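Local coordinates for protein enoyl-CoA hydratase (Geobacillus kaustophilus, PDB 2PPY) that probably hydrates the double bond of enoyl-CoA thioesters to give 3-hydroxyacyl-CoA, a step of fatty acid beta-oxidation, at residues K54-M59 with Q102-C107; N30-E35 with A68-N73. One frame throughout, in Å; residues are numbered along the deposited sequence.

Overall arrangement
The chain visits the segments in alternating order: 30-35, 54-59, 68-73, 102-107. Interaction 1 is buried and pairs two central strands of the main sheet; its centre is about 6 Å from the centre of the chain. Interaction 2 joins two loops that lead into helices, and its centre is about 18 Å from the centre of the chain. The centres of interactions 1 and 2 are about 21 Å apart. The nearest atoms of interactions 1 and 2 are about 6 Å apart, without touching. Phe66 bridges the gap: Val58 packs on it, and its carbonyl accepts from Asn30 ND2. Segment 68-73, close after strand 55-60, carries a family motif consistent with thioester binding.

Interaction 1: K54-M59 with Q102-C107; sequences KVVIVM and QVYIAC
Five backbone hydrogen bonds join 54-59 to 102-107 as parallel strands. Val56 uses both its backbone groups: its N donates to Val103 O at 2.8 Å, and its O accepts from Ile105 N. Val58 repeats the pattern with Ile105 O and Cys107 N. The bonds to Val56 O and Val58 O run nearly along the C=O axes. The first bond, Val103 N to Lys54 O, is longer at 3.2 Å, with the donor above the carbonyl plane. Gln102 NE2 turns to Ile53 O, and Gln102 O accepts from Lys216 NZ.

Val56 and Tyr104 carry the packing on one face of the sheet. They lie side by side and point the same way. Val56 CB sits 3.7 Å from the ring centroid, only 4° off the ring normal, a CH-pi contact. Its methyls spread over the same face of the ring, CG1 toward Tyr104 CE2 and CG2 toward Tyr104 CE1, each at 3.7 Å. CG2 also touches Gln102 CB. Helix 34-48 covers this group through Ile44 and Ile47. On the other face, with Ile57, the Val55 and Ile105 side chains cross obliquely, CG1 of Val55 4.1 Å from CD1 of Ile105. At the end of the strand pair, Cys107 CB meets Ile57 CG2 and the CB of Met59, a selenomethionine. Helix 193-205 touches Val55, Met59 and Cys107.

Adjacent parallel strands connected through helices 72-75 and 80-99 form a beta-alpha-beta crossover, here in the central sheet of the crotonase fold.

Interaction 2: N30-E35 with A68-N73; sequences NSYDLE and AGADIN
Two backbone hydrogen bonds pair Tyr32 with the loop around Ala70 in a single bridge. Tyr32 N donates to Gly69 O at 3.1 Å. Asp71 N donates to Tyr32 O at 2.9 Å, with an N-H...O angle of 168°. Both donors lie in the plane of the carbonyl they meet. Gly69 O also receives a CA-H...O contact from Ser31 CA at 3.1 Å, a weaker contact beside the hydrogen bond.

The two aspartates cap helix starts. Asp71 is the N-cap of helix 72-75: its OD1 accepts from Phe74 N and, weakly, from Asn73 N. Asp33 caps helix 34-48 by accepting from Phe36 N. Ser31 OG turns to Ser29 OG.

The Tyr32 ring carries most of the side-chain packing. CG takes the crowded position between the backbone N and the carbonyl carbon (chi1 62°), which brings the ring back over the facing loop. Ala70 CA is 3.8 Å from the centroid of the Tyr32 ring, over its face, a CH-pi contact. Ala70 N also lies over a face of the ring, 3.5 Å from Tyr32 CE1. Gly69 C is 3.2 Å from Tyr32 CE1. Ala70 CB meets Tyr32 CE2 at 3.8 Å. Tyr37 stacks edge-to-face with this ring, and Phe86 touches it. An alanine in place of Tyr32 would remove the ring and would probably loosen the Gly69-Ala70 peptide. Ser31 CB rests on Asp71 CA at 3.7 Å.

Gly69 has a positive phi of 95°, where a CB would strike the carbonyl oxygen of Ala68. The Ala-Gly-Ala-Asp sequence is the crotonase-family loop that in relatives supplies a backbone N-H to the oxyanion hole; a similar role is likely here.

Interaction 1: K54-M59 with Q102-C107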
# COMPACT_ATOMS: atom_id res chain seq x y z
N LYS A 54 25.46 14.78 -12.39
CA LYS A 54 24.30 14.03 -12.84
C LYS A 54 24.43 12.53 -12.55
O LYS A 54 23.44 11.80 -12.54
CB LYS A 54 24.08 14.26 -14.34
CG LYS A 54 23.56 15.66 -14.71
CD LYS A 54 24.58 16.75 -14.47
CE LYS A 54 24.18 18.07 -15.15
NZ LYS A 54 22.97 18.72 -14.58
N VAL A 55 25.65 12.08 -12.32
CA VAL A 55 25.90 10.68 -12.03
C VAL A 55 26.91 10.51 -10.91
O VAL A 55 27.86 11.28 -10.78
CB VAL A 55 26.44 9.93 -13.28
CG1 VAL A 55 26.62 8.45 -12.97
CG2 VAL A 55 25.48 10.11 -14.45
N VAL A 56 26.71 9.49 -10.09
CA VAL A 56 27.63 9.22 -9.00
C VAL A 56 28.08 7.77 -9.04
O VAL A 56 27.26 6.85 -9.09
CB VAL A 56 26.99 9.49 -7.62
CG1 VAL A 56 27.99 9.15 -6.52
CG2 VAL A 56 26.55 10.95 -7.52
N ILE A 57 29.39 7.56 -9.04
CA ILE A 57 29.93 6.22 -9.04
C ILE A 57 30.58 5.97 -7.68
O ILE A 57 31.42 6.74 -7.23
CB ILE A 57 31.03 6.01 -10.10
CG1 ILE A 57 30.50 6.31 -11.50
CG2 ILE A 57 31.53 4.57 -10.04
CD1 ILE A 57 31.58 6.27 -12.58
N VAL A 58 30.17 4.90 -7.01
CA VAL A 58 30.76 4.59 -5.73
C VAL A 58 31.72 3.43 -5.97
O VAL A 58 31.32 2.38 -6.46
CB VAL A 58 29.69 4.19 -4.70
CG1 VAL A 58 30.34 3.90 -3.35
CG2 VAL A 58 28.66 5.32 -4.57
N MSE A 59 33.00 3.64 -5.66
CA MSE A 59 34.00 2.60 -5.83
C MSE A 59 34.94 2.52 -4.64
O MSE A 59 34.92 3.37 -3.76
CB MSE A 59 34.79 2.80 -7.14
CG MSE A 59 35.08 4.23 -7.53
SE MSE A 59 36.18 4.33 -9.15
CE MSE A 59 34.82 4.35 -10.51
N GLN A 102 20.81 12.49 -8.94
CA GLN A 102 21.87 11.73 -9.61
C GLN A 102 21.62 10.24 -9.62
O GLN A 102 21.00 9.69 -8.70
CB GLN A 102 23.23 11.94 -8.93
CG GLN A 102 23.80 13.34 -8.94
CD GLN A 102 23.18 14.22 -7.89
OE1 GLN A 102 22.68 13.75 -6.87
NE2 GLN A 102 23.22 15.53 -8.13
N VAL A 103 22.12 9.58 -10.66
CA VAL A 103 22.02 8.14 -10.77
C VAL A 103 23.22 7.59 -10.01
O VAL A 103 24.37 7.94 -10.31
CB VAL A 103 22.09 7.68 -12.25
CG1 VAL A 103 22.24 6.16 -12.33
CG2 VAL A 103 20.84 8.12 -12.98
N TYR A 104 22.96 6.75 -9.02
CA TYR A 104 24.03 6.15 -8.22
C TYR A 104 24.40 4.75 -8.72
O TYR A 104 23.55 3.86 -8.79
CB TYR A 104 23.62 6.09 -6.75
CG TYR A 104 23.93 7.36 -5.97
CD1 TYR A 104 23.33 8.57 -6.31
CD2 TYR A 104 24.85 7.34 -4.93
CE1 TYR A 104 23.65 9.75 -5.61
CE2 TYR A 104 25.17 8.50 -4.23
CZ TYR A 104 24.58 9.70 -4.58
OH TYR A 104 24.92 10.84 -3.90
N ILE A 105 25.67 4.57 -9.07
CA ILE A 105 26.16 3.29 -9.56
C ILE A 105 27.22 2.74 -8.62
O ILE A 105 28.17 3.44 -8.28
CB ILE A 105 26.80 3.43 -10.96
CG1 ILE A 105 25.83 4.12 -11.92
CG2 ILE A 105 27.19 2.05 -11.51
CD1 ILE A 105 26.44 4.41 -13.28
N ALA A 106 27.05 1.49 -8.20
CA ALA A 106 28.02 0.85 -7.32
C ALA A 106 29.01 0.10 -8.20
O ALA A 106 28.63 -0.83 -8.91
CB ALA A 106 27.32 -0.12 -6.39
N CYS A 107 30.28 0.51 -8.16
CA CYS A 107 31.31 -0.14 -8.95
C CYS A 107 31.96 -1.20 -8.07
O CYS A 107 32.84 -0.89 -7.26
CB CYS A 107 32.36 0.87 -9.42
SG CYS A 107 33.58 0.19 -10.58

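Interaction 2: N30-E35 with A68-N73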
# COMPACT_ATOMS: atom_id res chain seq x y z
N ASN A 30 37.51 -2.22 4.31
CA ASN A 30 36.54 -1.14 4.31
C ASN A 30 35.40 -1.38 5.30
O ASN A 30 34.24 -1.10 4.99
CB ASN A 30 35.97 -0.88 2.91
CG ASN A 30 36.87 0.00 2.07
OD1 ASN A 30 37.45 0.96 2.57
ND2 ASN A 30 36.96 -0.30 0.78
N SER A 31 35.73 -1.92 6.47
CA SER A 31 34.72 -2.14 7.51
C SER A 31 34.46 -0.76 8.10
O SER A 31 35.38 -0.13 8.63
CB SER A 31 35.26 -3.08 8.59
OG SER A 31 35.38 -4.39 8.07
N TYR A 32 33.22 -0.31 8.03
CA TYR A 32 32.87 1.03 8.49
C TYR A 32 32.34 1.19 9.91
O TYR A 32 31.99 0.21 10.58
CB TYR A 32 31.85 1.64 7.53
CG TYR A 32 30.55 0.86 7.45
CD1 TYR A 32 30.33 -0.07 6.43
CD2 TYR A 32 29.56 1.03 8.41
CE1 TYR A 32 29.14 -0.80 6.37
CE2 TYR A 32 28.37 0.30 8.37
CZ TYR A 32 28.17 -0.61 7.35
OH TYR A 32 27.00 -1.34 7.32
N ASP A 33 32.27 2.44 10.34
CA ASP A 33 31.75 2.82 11.65
C ASP A 33 30.78 3.98 11.44
O ASP A 33 30.40 4.28 10.31
CB ASP A 33 32.88 3.25 12.59
CG ASP A 33 33.74 4.36 12.00
OD1 ASP A 33 33.25 5.10 11.12
OD2 ASP A 33 34.90 4.48 12.42
N LEU A 34 30.38 4.64 12.52
CA LEU A 34 29.44 5.76 12.41
C LEU A 34 30.05 6.94 11.66
O LEU A 34 29.39 7.55 10.83
CB LEU A 34 28.96 6.21 13.79
CG LEU A 34 28.01 7.42 13.81
CD1 LEU A 34 26.83 7.16 12.88
CD2 LEU A 34 27.53 7.68 15.23
N GLU A 35 31.30 7.25 11.96
CA GLU A 35 31.97 8.37 11.32
C GLU A 35 32.01 8.21 9.79
O GLU A 35 31.89 9.20 9.06
CB GLU A 35 33.39 8.52 11.88
CG GLU A 35 34.07 9.83 11.51
CD GLU A 35 33.28 11.05 11.95
OE1 GLU A 35 32.91 11.13 13.15
OE2 GLU A 35 33.03 11.93 11.10
N ALA A 68 33.32 -5.00 3.47
CA ALA A 68 32.86 -6.20 4.16
C ALA A 68 31.78 -5.86 5.20
O ALA A 68 31.48 -6.67 6.06
CB ALA A 68 34.03 -6.91 4.83
N GLY A 69 31.22 -4.66 5.11
CA GLY A 69 30.18 -4.28 6.05
C GLY A 69 30.65 -3.51 7.28
O GLY A 69 31.69 -2.85 7.26
N ALA A 70 29.87 -3.59 8.35
CA ALA A 70 30.19 -2.88 9.58
C ALA A 70 31.37 -3.49 10.34
O ALA A 70 31.53 -4.71 10.37
CB ALA A 70 28.96 -2.82 10.49
N ASP A 71 32.17 -2.63 10.95
CA ASP A 71 33.32 -3.06 11.74
C ASP A 71 32.80 -3.75 13.00
O ASP A 71 32.19 -3.12 13.85
CB ASP A 71 34.17 -1.84 12.12
CG ASP A 71 35.45 -2.22 12.85
OD1 ASP A 71 35.36 -2.89 13.90
OD2 ASP A 71 36.53 -1.85 12.37
N ILE A 72 33.05 -5.06 13.11
CA ILE A 72 32.58 -5.83 14.25
C ILE A 72 33.14 -5.32 15.58
O ILE A 72 32.48 -5.42 16.61
CB ILE A 72 32.94 -7.32 14.10
CG1 ILE A 72 32.41 -7.85 12.77
CG2 ILE A 72 32.37 -8.11 15.27
CD1 ILE A 72 30.91 -7.69 12.60
N ASN A 73 34.36 -4.80 15.55
CA ASN A 73 34.98 -4.26 16.76
C ASN A 73 34.20 -3.04 17.20
O ASN A 73 33.88 -2.88 18.38
CB ASN A 73 36.44 -3.87 16.50
CG ASN A 73 37.36 -5.07 16.42
OD1 ASN A 73 37.43 -5.87 17.35
ND2 ASN A 73 38.08 -5.19 15.31